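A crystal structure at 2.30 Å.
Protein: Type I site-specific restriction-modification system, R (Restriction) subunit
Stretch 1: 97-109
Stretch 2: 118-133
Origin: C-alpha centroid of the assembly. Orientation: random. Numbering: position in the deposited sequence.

Stretch 1, residues 97-109: NSPVGQGMQQAKD
Stretch 2 (118-133) FAYSTNGHEILEFDYT

How is the backbone arranged? Stretch 2 is a hairpin: strands 118-122 and 127-131 pair antiparallel, with A119 N to F130 O at 3.1 Å and S121 N to L128 O at 2.9 Å. Stretch 1 runs as loop through S98 and P99, with helical phi/psi at 100-102 without the regular bonds, then G103 at the N-cap position of helix 104-109. The helix runs roughly antiparallel to strand 118-122, at 150° between their N-to-C directions, with the axes 7.1 Å apart, and 43° from strand 127-131 at 9.4 Å. CA atoms pair V100 with T122 (5.4 Å), G103 with S121 (5.2 Å) and K108 with A119 (5.6 Å).

What does V100, which is covered most, rest on? With phi/psi -64/-46 and chi1 at -96°, it sets V100 CG1 3.4 Å from E126 CB, while V100 CB lies 4.3 Å from L128 CB. Its carbonyl is also held: S121, chi1 t, donates from OG to V100 O at 2.7 Å. Two residues before V100, S98 O accepts a hydrogen bond from N123 ND2 at 2.9 Å (N123 chi1 p), securing the loop to the turn. G103 suits this spot, since a CB there would come within 2.9 Å of S121 OG.

How does selenomethionine M104 fill the space under the helix? Its t, p, m rotamer brings the end of the side chain nearer the sheet. M104 SE lies 3.8 Å from L128 CD1, and M104 CE reaches A119 CB at 4.0 Å and F130 CB at 4.1 Å. One turn on, small A107 permits close approach, its CB 3.4 Å from Y120 O.

Why does K108 reach over F130? Its m, t, p, t chain places K108 NZ 3.9 Å from the centroid of the F130 ring (chi1 t, chi2 83°), 18° off the normal, so the ammonium charge meets the pi face. K108 CD adds a CH-pi contact, 4.2 Å from the same F130 centroid.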

# COMPACT_ATOMS: atom_id res chain seq x y z
N ASN A 97 -1.37 33.73 -23.01
CA ASN A 97 -1.95 33.68 -24.35
C ASN A 97 -2.88 32.51 -24.65
O ASN A 97 -3.57 32.51 -25.66
CB ASN A 97 -0.83 33.70 -25.39
CG ASN A 97 0.47 33.11 -24.85
OD1 ASN A 97 1.00 32.13 -25.39
ND2 ASN A 97 0.99 33.70 -23.79
N SER A 98 -2.90 31.50 -23.78
CA SER A 98 -3.76 30.35 -24.00
C SER A 98 -5.08 30.38 -23.22
O SER A 98 -5.16 30.94 -22.13
CB SER A 98 -2.99 29.06 -23.67
OG SER A 98 -2.40 29.11 -22.39
N PRO A 99 -6.13 29.77 -23.78
CA PRO A 99 -7.47 29.70 -23.19
C PRO A 99 -7.50 28.99 -21.82
O PRO A 99 -6.79 28.00 -21.63
CB PRO A 99 -8.27 28.94 -24.26
CG PRO A 99 -7.19 28.12 -24.97
CD PRO A 99 -6.08 29.11 -25.10
N VAL A 100 -8.30 29.48 -20.87
CA VAL A 100 -8.36 28.86 -19.55
C VAL A 100 -8.90 27.44 -19.51
O VAL A 100 -8.31 26.58 -18.86
CB VAL A 100 -9.22 29.67 -18.55
CG1 VAL A 100 -8.33 30.56 -17.71
CG2 VAL A 100 -10.26 30.47 -19.29
N GLY A 101 -10.01 27.20 -20.19
CA GLY A 101 -10.61 25.88 -20.20
C GLY A 101 -9.67 24.75 -20.59
O GLY A 101 -10.04 23.58 -20.49
N GLN A 102 -8.47 25.09 -21.03
CA GLN A 102 -7.49 24.10 -21.46
C GLN A 102 -7.03 23.22 -20.31
O GLN A 102 -7.15 22.00 -20.38
CB GLN A 102 -6.30 24.81 -22.12
CG GLN A 102 -5.38 23.90 -22.94
CD GLN A 102 -4.16 24.65 -23.46
OE1 GLN A 102 -4.25 25.47 -24.38
NE2 GLN A 102 -3.01 24.38 -22.85
N GLY A 103 -6.50 23.84 -19.26
CA GLY A 103 -6.02 23.08 -18.11
C GLY A 103 -7.06 22.53 -17.16
O GLY A 103 -6.69 21.97 -16.13
N MSE A 104 -8.35 22.65 -17.48
CA MSE A 104 -9.39 22.18 -16.58
C MSE A 104 -9.38 20.69 -16.29
O MSE A 104 -9.36 20.29 -15.12
CB MSE A 104 -10.78 22.58 -17.08
CG MSE A 104 -11.87 22.42 -16.01
SE MSE A 104 -11.72 23.71 -14.55
CE MSE A 104 -10.39 22.86 -13.43
N GLN A 105 -9.39 19.85 -17.33
CA GLN A 105 -9.39 18.42 -17.09
C GLN A 105 -8.08 17.98 -16.43
O GLN A 105 -8.09 17.07 -15.61
CB GLN A 105 -9.73 17.64 -18.38
CG GLN A 105 -11.28 17.49 -18.57
CD GLN A 105 -11.74 16.82 -19.89
OE1 GLN A 105 -12.94 16.69 -20.14
NE2 GLN A 105 -10.79 16.38 -20.72
N GLN A 106 -6.98 18.64 -16.75
CA GLN A 106 -5.70 18.28 -16.12
C GLN A 106 -5.72 18.63 -14.63
O GLN A 106 -5.18 17.89 -13.80
CB GLN A 106 -4.53 19.02 -16.80
CG GLN A 106 -3.17 18.74 -16.14
CD GLN A 106 -2.79 17.26 -16.14
OE1 GLN A 106 -2.54 16.67 -17.19
NE2 GLN A 106 -2.77 16.65 -14.95
N ALA A 107 -6.33 19.76 -14.29
CA ALA A 107 -6.42 20.19 -12.90
C ALA A 107 -7.38 19.28 -12.14
O ALA A 107 -7.14 18.96 -10.98
CB ALA A 107 -6.88 21.63 -12.83
N LYS A 108 -8.47 18.89 -12.79
CA LYS A 108 -9.45 18.00 -12.18
C LYS A 108 -8.80 16.64 -11.89
O LYS A 108 -9.08 16.00 -10.88
CB LYS A 108 -10.66 17.81 -13.10
CG LYS A 108 -11.63 18.99 -13.11
CD LYS A 108 -12.79 18.81 -14.08
CE LYS A 108 -13.49 17.47 -13.93
NZ LYS A 108 -14.92 17.52 -14.36
N ASP A 109 -7.93 16.21 -12.80
CA ASP A 109 -7.25 14.93 -12.65
C ASP A 109 -6.32 14.91 -11.44
O ASP A 109 -6.17 13.88 -10.80
CB ASP A 109 -6.45 14.60 -13.92
CG ASP A 109 -6.32 13.10 -14.16
OD1 ASP A 109 -7.32 12.45 -14.50
OD2 ASP A 109 -5.19 12.58 -14.00
N PHE A 118 -11.38 20.96 -4.73
CA PHE A 118 -11.36 22.20 -5.49
C PHE A 118 -10.26 22.21 -6.55
O PHE A 118 -9.10 21.93 -6.25
CB PHE A 118 -11.22 23.39 -4.54
CG PHE A 118 -12.28 23.44 -3.48
CD1 PHE A 118 -13.60 23.75 -3.82
CD2 PHE A 118 -12.00 23.04 -2.18
CE1 PHE A 118 -14.63 23.65 -2.87
CE2 PHE A 118 -13.01 22.94 -1.22
CZ PHE A 118 -14.33 23.24 -1.56
N ALA A 119 -10.62 22.53 -7.78
CA ALA A 119 -9.63 22.55 -8.84
C ALA A 119 -9.69 23.83 -9.66
O ALA A 119 -10.78 24.32 -9.95
CB ALA A 119 -9.83 21.33 -9.76
N TYR A 120 -8.53 24.37 -10.03
CA TYR A 120 -8.47 25.61 -10.79
C TYR A 120 -7.58 25.56 -12.01
O TYR A 120 -6.53 24.94 -12.01
CB TYR A 120 -7.98 26.74 -9.89
CG TYR A 120 -8.84 26.91 -8.67
CD1 TYR A 120 -10.00 27.69 -8.72
CD2 TYR A 120 -8.55 26.21 -7.50
CE1 TYR A 120 -10.85 27.76 -7.63
CE2 TYR A 120 -9.40 26.27 -6.40
CZ TYR A 120 -10.55 27.04 -6.47
OH TYR A 120 -11.40 27.05 -5.40
N SER A 121 -8.02 26.22 -13.06
CA SER A 121 -7.24 26.32 -14.26
C SER A 121 -7.14 27.82 -14.45
O SER A 121 -8.14 28.53 -14.33
CB SER A 121 -7.97 25.64 -15.41
OG SER A 121 -7.19 25.75 -16.58
N THR A 122 -5.95 28.32 -14.75
CA THR A 122 -5.78 29.74 -14.92
C THR A 122 -4.71 30.06 -15.94
O THR A 122 -3.79 29.27 -16.14
CB THR A 122 -5.38 30.42 -13.61
OG1 THR A 122 -5.12 31.81 -13.84
CG2 THR A 122 -4.14 29.75 -13.04
N ASN A 123 -4.86 31.22 -16.58
CA ASN A 123 -3.89 31.68 -17.57
C ASN A 123 -3.40 33.05 -17.13
O ASN A 123 -2.93 33.84 -17.95
CB ASN A 123 -4.53 31.75 -18.97
CG ASN A 123 -5.75 32.67 -19.03
OD1 ASN A 123 -6.23 33.19 -18.03
ND2 ASN A 123 -6.27 32.85 -20.24
N GLY A 124 -3.51 33.33 -15.84
CA GLY A 124 -3.08 34.62 -15.34
C GLY A 124 -4.23 35.60 -15.20
O GLY A 124 -4.60 36.00 -14.09
N HIS A 125 -4.84 36.00 -16.32
CA HIS A 125 -5.94 36.94 -16.22
C HIS A 125 -7.27 36.28 -15.94
O HIS A 125 -8.13 36.89 -15.32
CB HIS A 125 -6.04 37.85 -17.47
CG HIS A 125 -6.01 37.12 -18.77
ND1 HIS A 125 -4.84 36.66 -19.33
CD2 HIS A 125 -6.99 36.87 -19.68
CE1 HIS A 125 -5.09 36.15 -20.53
NE2 HIS A 125 -6.39 36.27 -20.76
N GLU A 126 -7.43 35.03 -16.35
CA GLU A 126 -8.69 34.33 -16.09
C GLU A 126 -8.51 33.17 -15.12
O GLU A 126 -7.43 32.60 -15.00
CB GLU A 126 -9.30 33.82 -17.39
CG GLU A 126 -9.92 34.87 -18.25
CD GLU A 126 -10.10 34.40 -19.67
OE1 GLU A 126 -9.09 34.00 -20.29
OE2 GLU A 126 -11.24 34.43 -20.17
N ILE A 127 -9.59 32.83 -14.43
CA ILE A 127 -9.58 31.74 -13.46
C ILE A 127 -10.81 30.88 -13.65
O ILE A 127 -11.93 31.38 -13.60
CB ILE A 127 -9.54 32.30 -12.03
CG1 ILE A 127 -8.28 33.15 -11.84
CG2 ILE A 127 -9.57 31.16 -11.04
CD1 ILE A 127 -8.28 34.01 -10.59
N LEU A 128 -10.61 29.60 -13.87
CA LEU A 128 -11.72 28.67 -14.06
C LEU A 128 -11.74 27.69 -12.89
O LEU A 128 -10.75 27.03 -12.62
CB LEU A 128 -11.53 27.88 -15.36
CG LEU A 128 -12.72 27.69 -16.32
CD1 LEU A 128 -12.43 26.40 -17.07
CD2 LEU A 128 -14.05 27.60 -15.57
N GLU A 129 -12.88 27.58 -12.20
CA GLU A 129 -12.98 26.69 -11.05
C GLU A 129 -13.94 25.52 -11.24
O GLU A 129 -15.02 25.67 -11.82
CB GLU A 129 -13.43 27.48 -9.82
CG GLU A 129 -13.69 26.64 -8.58
CD GLU A 129 -14.44 27.37 -7.47
OE1 GLU A 129 -15.66 27.59 -7.61
OE2 GLU A 129 -13.81 27.72 -6.45
N PHE A 130 -13.54 24.33 -10.80
CA PHE A 130 -14.43 23.20 -10.82
C PHE A 130 -14.54 22.85 -9.36
O PHE A 130 -13.55 22.53 -8.70
CB PHE A 130 -13.92 21.98 -11.58
CG PHE A 130 -14.91 20.85 -11.56
CD1 PHE A 130 -15.97 20.81 -12.47
CD2 PHE A 130 -14.87 19.88 -10.55
CE1 PHE A 130 -16.96 19.83 -12.38
CE2 PHE A 130 -15.87 18.91 -10.45
CZ PHE A 130 -16.91 18.88 -11.36
N ASP A 131 -15.75 22.92 -8.83
CA ASP A 131 -15.97 22.64 -7.43
C ASP A 131 -16.66 21.29 -7.29
O ASP A 131 -17.81 21.13 -7.70
CB ASP A 131 -16.83 23.77 -6.85
CG ASP A 131 -17.08 23.62 -5.36
OD1 ASP A 131 -17.15 22.49 -4.86
OD2 ASP A 131 -17.22 24.67 -4.70
N TYR A 132 -15.96 20.32 -6.71
CA TYR A 132 -16.55 19.00 -6.54
C TYR A 132 -17.73 18.98 -5.58
O TYR A 132 -18.58 18.10 -5.68
CB TYR A 132 -15.48 17.99 -6.09
CG TYR A 132 -14.46 17.67 -7.16
CD1 TYR A 132 -13.44 18.58 -7.46
CD2 TYR A 132 -14.55 16.50 -7.91
CE1 TYR A 132 -12.53 18.32 -8.47
CE2 TYR A 132 -13.64 16.23 -8.93
CZ TYR A 132 -12.63 17.15 -9.21
OH TYR A 132 -11.75 16.94 -10.23
N THR A 133 -17.80 19.96 -4.67
CA THR A 133 -18.91 19.99 -3.72
C THR A 133 -20.22 20.43 -4.37
O THR A 133 -21.29 20.15 -3.85
CB THR A 133 -18.60 20.91 -2.52
OG1 THR A 133 -18.57 22.28 -2.95
CG2 THR A 133 -17.25 20.56 -1.89